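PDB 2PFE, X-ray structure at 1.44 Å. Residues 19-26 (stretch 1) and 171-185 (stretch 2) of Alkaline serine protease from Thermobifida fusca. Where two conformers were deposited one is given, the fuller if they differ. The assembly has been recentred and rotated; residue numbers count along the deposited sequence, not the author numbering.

Stretch 1 (19-26) GFSVRQGS
Stretch 2, residues 171-185: PINPLLSYFGLQLVT

The contact is a short antiparallel strand pairing with a helix laid over one side of it. Stretch 1 runs extended through Ser 21 to Gln 24. Stretch 2 makes a helix from about Ile 172 to Phe 179, turns at Gly 180, and returns as a strand at Gln 182 and Leu 183. The helix runs nearly along the first strand, at 26° between N-to-C directions with 10.6 Å between axes, so the turn after it brings the chain back antiparallel.

Register is set by Arg 23 opposite Gln 182, a hydrogen-bonded pair with CA atoms 5.1 Å apart, and by Val 22 opposite Leu 183, a non-hydrogen-bonded pair with CA atoms at 4.7 Å. Arg 23 N donates to Gln 182 O at 2.8 Å, and Gln 182 N to Arg 23 O at 2.9 Å, both nearly straight. Val 184 N extends the ladder by donating to Ser 21 O at 3.1 Å. The O of a water lies 3.0 Å from Ser 21 O and 2.7 Å from Val 184 O, placed to bridge the two backbones just beyond the pairing.

The helix ends in a Schellman motif: Leu 181 N bonds back to Leu 176 O at 2.8 Å, and Gly 180 N to Ser 177 O at 3.2 Å. Gly 180 sits at phi/psi 60/50, a positive phi that glycine accepts easily. Gly 25, at 55/-115, likewise suits the bend that ends the first strand.

Val 22 and Leu 183 share the apolar face. Val 22, beta-branched and at home in an extended backbone of -137/164, takes chi1 m; its CG1 lies 3.8 Å from Leu 176 CD2, and its CG2 4.2 Å from Leu 181 CD2. The CA-to-CB bond of Leu 176 (m, t) points sideways to stretch 1, but the end of the side chain comes nearer. Leu 181 uses the same m, t rotamer. Leu 183 instead adopts t, p, bringing its CD1 to 3.6 Å from Phe 20 CB. Phe 20, with chi1 m and chi2 98°, points toward stretch 2, and its CD1 is 3.9 Å from CD1 of Ile 172 (t, p). Its ring meets both methyls obliquely. Phe 20, Val 22 and Ile 172 are buried, as apolar side chains here should be.

Arg 23 and Gln 182 occupy the other face, and both are exposed, which suits polar types. Arg 23 is m, t, t with chi4 -76°; its CG lies 3.8 Å from Val 184 CG2, and the guanidinium passes the same methyl obliquely. Val 184, chi1 t, points toward stretch 1 and has the largest area covered by the other stretch. In Gln 182, m, p curls the side chain back so that its end comes nearer to stretch 1.

Gln 24 is extended, t, t with chi3 74°. Its CB packs 3.8 Å from Leu 181 CD2, while NE2 makes a weak hydrogen bond to Phe 179 O at 2.7 Å, tying the strand to the helix end. Together the two stretches bury 598 Å², both sides summed.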

# COMPACT_ATOMS: atom_id res chain seq x y z
N GLY A 19 -1.80 -1.83 -3.26
CA GLY A 19 -2.31 -0.84 -2.33
C GLY A 19 -3.75 -0.46 -2.59
O GLY A 19 -4.65 -1.04 -2.02
N PHE A 20 -3.95 0.55 -3.45
CA PHE A 20 -5.28 1.06 -3.79
C PHE A 20 -5.36 1.29 -5.30
O PHE A 20 -4.43 1.85 -5.88
CB PHE A 20 -5.55 2.43 -3.14
CG PHE A 20 -5.61 2.41 -1.62
CD1 PHE A 20 -4.50 2.78 -0.86
CD2 PHE A 20 -6.77 2.05 -0.96
CE1 PHE A 20 -4.57 2.77 0.55
CE2 PHE A 20 -6.83 2.03 0.43
CZ PHE A 20 -5.74 2.41 1.19
N SER A 21 -6.46 0.90 -5.92
CA SER A 21 -6.71 1.33 -7.31
C SER A 21 -6.65 2.85 -7.43
O SER A 21 -7.16 3.58 -6.56
CB SER A 21 -8.08 0.87 -7.80
OG SER A 21 -8.13 -0.55 -7.95
N VAL A 22 -6.03 3.32 -8.52
CA VAL A 22 -5.95 4.76 -8.83
C VAL A 22 -6.21 5.01 -10.31
O VAL A 22 -6.16 4.09 -11.12
CB VAL A 22 -4.56 5.37 -8.45
CG1 VAL A 22 -4.31 5.35 -6.93
CG2 VAL A 22 -3.41 4.71 -9.21
N ARG A 23 -6.49 6.27 -10.63
CA ARG A 23 -6.53 6.74 -12.02
C ARG A 23 -5.56 7.90 -12.19
O ARG A 23 -5.29 8.63 -11.25
CB ARG A 23 -7.94 7.24 -12.39
CG ARG A 23 -9.03 6.22 -12.28
CD ARG A 23 -10.38 6.86 -12.55
NE ARG A 23 -11.47 5.91 -12.33
CZ ARG A 23 -11.80 4.92 -13.16
NH1 ARG A 23 -11.13 4.74 -14.30
NH2 ARG A 23 -12.81 4.11 -12.85
N GLN A 24 -5.04 8.05 -13.41
CA GLN A 24 -4.29 9.23 -13.79
C GLN A 24 -4.82 9.61 -15.15
O GLN A 24 -4.50 8.98 -16.15
CB GLN A 24 -2.79 8.95 -13.87
CG GLN A 24 -1.94 10.22 -14.11
CD GLN A 24 -0.45 9.92 -14.18
OE1 GLN A 24 0.03 9.37 -15.17
NE2 GLN A 24 0.28 10.29 -13.13
N GLY A 25 -5.68 10.63 -15.17
CA GLY A 25 -6.43 10.97 -16.37
C GLY A 25 -7.18 9.74 -16.86
O GLY A 25 -8.05 9.22 -16.16
N SER A 26 -6.80 9.26 -18.04
CA SER A 26 -7.45 8.09 -18.65
C SER A 26 -6.78 6.77 -18.26
O SER A 26 -7.35 5.70 -18.48
CB SER A 26 -7.48 8.23 -20.17
OG SER A 26 -6.17 8.27 -20.72
N PRO A 171 2.01 7.36 4.15
CA PRO A 171 0.69 7.97 4.02
C PRO A 171 0.25 8.12 2.55
O PRO A 171 1.08 8.37 1.65
CB PRO A 171 0.85 9.33 4.73
CG PRO A 171 1.93 9.05 5.74
CD PRO A 171 2.91 8.16 4.99
N ILE A 172 -1.04 7.91 2.32
CA ILE A 172 -1.55 7.84 0.95
C ILE A 172 -1.67 9.18 0.26
O ILE A 172 -1.38 9.30 -0.93
CB ILE A 172 -2.88 7.05 0.86
CG1 ILE A 172 -3.30 6.80 -0.60
CG2 ILE A 172 -4.02 7.75 1.62
CD1 ILE A 172 -2.31 5.96 -1.40
N ASN A 173 -2.06 10.21 1.00
CA ASN A 173 -2.28 11.49 0.37
C ASN A 173 -1.03 12.11 -0.28
O ASN A 173 -1.14 12.65 -1.39
CB ASN A 173 -3.03 12.45 1.30
CG ASN A 173 -4.49 12.07 1.46
OD1 ASN A 173 -5.09 11.43 0.58
ND2 ASN A 173 -5.07 12.44 2.59
N PRO A 174 0.14 12.07 0.40
CA PRO A 174 1.37 12.50 -0.28
C PRO A 174 1.68 11.72 -1.56
O PRO A 174 2.23 12.28 -2.49
CB PRO A 174 2.45 12.27 0.77
CG PRO A 174 1.74 12.38 2.06
CD PRO A 174 0.42 11.73 1.81
N LEU A 175 1.34 10.43 -1.58
CA LEU A 175 1.59 9.57 -2.73
C LEU A 175 0.69 10.02 -3.90
O LEU A 175 1.16 10.22 -5.03
CB LEU A 175 1.34 8.10 -2.34
CG LEU A 175 1.62 7.03 -3.41
CD1 LEU A 175 1.82 5.67 -2.73
CD2 LEU A 175 0.51 6.94 -4.43
N LEU A 176 -0.59 10.24 -3.62
CA LEU A 176 -1.52 10.63 -4.67
C LEU A 176 -1.11 11.99 -5.22
O LEU A 176 -1.14 12.23 -6.43
CB LEU A 176 -2.96 10.71 -4.14
CG LEU A 176 -3.50 9.42 -3.53
CD1 LEU A 176 -4.82 9.74 -2.83
CD2 LEU A 176 -3.68 8.37 -4.63
N SER A 177 -0.71 12.88 -4.32
CA SER A 177 -0.28 14.23 -4.73
C SER A 177 1.00 14.20 -5.59
O SER A 177 1.05 14.83 -6.64
CB SER A 177 -0.10 15.13 -3.51
OG SER A 177 0.38 16.42 -3.88
N TYR A 178 2.01 13.46 -5.14
CA TYR A 178 3.30 13.47 -5.84
C TYR A 178 3.16 12.99 -7.28
O TYR A 178 3.75 13.54 -8.19
CB TYR A 178 4.31 12.58 -5.14
CG TYR A 178 5.74 12.81 -5.63
CD1 TYR A 178 6.50 13.85 -5.12
CD2 TYR A 178 6.31 11.99 -6.61
CE1 TYR A 178 7.82 14.08 -5.57
CE2 TYR A 178 7.61 12.21 -7.07
CZ TYR A 178 8.36 13.26 -6.55
OH TYR A 178 9.64 13.49 -6.99
N PHE A 179 2.39 11.91 -7.44
CA PHE A 179 2.23 11.28 -8.74
C PHE A 179 1.04 11.78 -9.55
O PHE A 179 0.81 11.31 -10.67
CB PHE A 179 2.19 9.75 -8.60
CG PHE A 179 3.45 9.17 -8.05
CD1 PHE A 179 3.45 8.56 -6.80
CD2 PHE A 179 4.66 9.27 -8.76
CE1 PHE A 179 4.61 8.03 -6.26
CE2 PHE A 179 5.83 8.74 -8.22
CZ PHE A 179 5.81 8.13 -6.97
N GLY A 180 0.30 12.74 -9.00
CA GLY A 180 -0.87 13.30 -9.67
C GLY A 180 -1.96 12.26 -9.95
O GLY A 180 -2.44 12.16 -11.08
N LEU A 181 -2.31 11.49 -8.91
CA LEU A 181 -3.26 10.36 -8.99
C LEU A 181 -4.58 10.67 -8.30
O LEU A 181 -4.62 11.43 -7.32
CB LEU A 181 -2.63 9.13 -8.31
CG LEU A 181 -1.28 8.69 -8.90
CD1 LEU A 181 -0.62 7.61 -8.05
CD2 LEU A 181 -1.45 8.22 -10.35
N GLN A 182 -5.66 10.05 -8.80
CA GLN A 182 -6.96 10.13 -8.17
C GLN A 182 -7.29 8.75 -7.60
O GLN A 182 -7.17 7.73 -8.30
CB GLN A 182 -8.02 10.59 -9.19
CG GLN A 182 -7.78 12.01 -9.73
CD GLN A 182 -6.68 12.07 -10.82
OE1 GLN A 182 -6.69 11.27 -11.76
NE2 GLN A 182 -5.75 13.04 -10.69
N LEU A 183 -7.68 8.71 -6.33
CA LEU A 183 -8.08 7.48 -5.67
C LEU A 183 -9.41 6.97 -6.23
O LEU A 183 -10.35 7.75 -6.40
CB LEU A 183 -8.23 7.73 -4.17
CG LEU A 183 -8.46 6.54 -3.24
CD1 LEU A 183 -7.24 5.64 -3.15
CD2 LEU A 183 -8.83 7.06 -1.86
N VAL A 184 -9.49 5.67 -6.52
CA VAL A 184 -10.75 5.07 -6.94
C VAL A 184 -11.60 4.78 -5.69
O VAL A 184 -11.18 4.06 -4.79
CB VAL A 184 -10.53 3.81 -7.82
CG1 VAL A 184 -11.86 3.12 -8.13
CG2 VAL A 184 -9.84 4.19 -9.13
N THR A 185 -12.78 5.40 -5.64
CA THR A 185 -13.65 5.32 -4.46
C THR A 185 -15.05 4.80 -4.82
O THR A 185 -15.47 4.85 -5.98
CB THR A 185 -13.77 6.68 -3.74
OG1 THR A 185 -14.35 7.64 -4.63
CG2 THR A 185 -12.40 7.19 -3.27
O HOH W 1 -8.96 2.58 -4.35